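Calmodulin binding transcription activator 1 (Homo sapiens, PDB 2CXK) activates transcription as a DNA-binding regulator, of which this structure holds the immunoglobulin-like TIG/IPT domain. Local coordinates at the interface of chains A and B. Sequence-based numbering; all coordinates share one arbitrary frame. Chains: chain A/B, calmodulin binding transcription activator 1.

The interface of chains A and B. Residues chain A 28, 52-53, 56; chain B 10, 28, 55-56.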
# COMPACT_ATOMS: atom_id res chain seq x y z
N THR A 28 4.55 0.88 5.18
CA THR A 28 5.79 1.60 5.00
C THR A 28 6.32 2.17 6.31
O THR A 28 5.57 2.44 7.25
CB THR A 28 5.61 2.73 3.96
OG1 THR A 28 4.66 3.69 4.45
CG2 THR A 28 5.12 2.15 2.65
N ILE A 52 9.78 -5.65 0.27
CA ILE A 52 9.69 -5.40 -1.17
C ILE A 52 10.89 -4.58 -1.64
O ILE A 52 11.46 -4.82 -2.70
CB ILE A 52 8.40 -4.59 -1.49
CG1 ILE A 52 7.17 -5.44 -1.15
CG2 ILE A 52 8.41 -4.14 -2.94
CD1 ILE A 52 7.14 -6.79 -1.84
N GLN A 53 11.24 -3.60 -0.82
CA GLN A 53 12.37 -2.72 -1.07
C GLN A 53 12.53 -1.96 0.22
O GLN A 53 11.64 -1.98 1.07
CB GLN A 53 12.07 -1.77 -2.24
CG GLN A 53 10.89 -0.86 -2.03
CD GLN A 53 10.65 0.03 -3.22
OE1 GLN A 53 10.43 -0.44 -4.33
NE2 GLN A 53 10.71 1.34 -3.01
N VAL A 56 9.58 -0.73 2.67
CA VAL A 56 8.28 -1.26 2.26
C VAL A 56 8.10 -2.74 2.56
O VAL A 56 8.80 -3.58 2.01
CB VAL A 56 8.07 -1.06 0.75
CG1 VAL A 56 6.72 -1.65 0.32
CG2 VAL A 56 8.16 0.42 0.42
N THR B 10 7.15 -1.49 -8.21
CA THR B 10 7.49 -2.72 -7.51
C THR B 10 6.26 -3.35 -6.85
O THR B 10 6.18 -4.56 -6.71
CB THR B 10 8.58 -2.50 -6.44
OG1 THR B 10 8.25 -1.38 -5.62
CG2 THR B 10 9.92 -2.26 -7.12
N THR B 28 4.69 1.75 -4.84
CA THR B 28 6.11 1.74 -4.54
C THR B 28 6.97 1.51 -5.77
O THR B 28 6.56 0.86 -6.74
CB THR B 28 6.45 0.67 -3.46
OG1 THR B 28 6.07 -0.63 -3.93
CG2 THR B 28 5.69 0.97 -2.18
N GLY B 55 10.73 6.16 -2.37
CA GLY B 55 10.17 4.93 -2.91
C GLY B 55 8.69 4.70 -2.68
O GLY B 55 8.13 3.70 -3.15
N VAL B 56 8.04 5.61 -1.98
CA VAL B 56 6.63 5.44 -1.68
C VAL B 56 5.76 6.63 -2.06
O VAL B 56 5.92 7.72 -1.51
CB VAL B 56 6.42 5.17 -0.18
CG1 VAL B 56 4.94 4.98 0.13
CG2 VAL B 56 7.24 3.95 0.23
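The end of strand 24-28 and the start of strand 56-60 in two TIG domains, which have an immunoglobulin-like fold, meet here across a two-fold axis. The pairing may be one of the crystal only. A:Val56 and B:Thr28 point their methyl ends at each other, with CG2 of A:Val56 3.6 Å from CG2 of B:Thr28. The twin pair does the same, CG2 of A:Thr28 lying 3.7 Å from CG2 of B:Val56. Between them the two valines meet at a slant, through CG2 of A:Val56 and CG2 of B:Val56 at 3.7 Å. Each valine has CG1 anti to the backbone N (chi1 179° in A:Val56). CG2 then lies beside that N and makes the nearer contacts, while CG1 also touches the opposite threonine methyl. The centre is thus a small apolar patch of methyl groups.

Beside it lies a polar contact. The side chain of A:Gln53 runs nearly at a right angle to that of B:Thr10. The hydroxyl OG1 of B:Thr10 donates to the amide oxygen OE1 of A:Gln53 at 2.7 Å. The donor sits above the carbonyl plane, 44° out of it. The same OG1 is also hydrogen-bonded to OG1 of B:Thr28 at 2.9 Å, which ties the polar contact to the apolar one. The amide nitrogen NE2 of A:Gln53 comes within 3.5 Å of the backbone O of B:Gly55, a looser approach. CG2 of A:Ile52 packs 3.9 Å from CB of B:Thr10, the two side chains passing in opposite directions. An alanine in place of A:Gln53 would probably leave the B:Thr10 hydroxyl without its partner across the interface and open a gap beside B:Gly55.

In the fold, both Thr28 residues end strand 24-28 and both Val56 residues begin strand 56-60, while A:Ile52, B:Thr10 and B:Gly55 lie in loops.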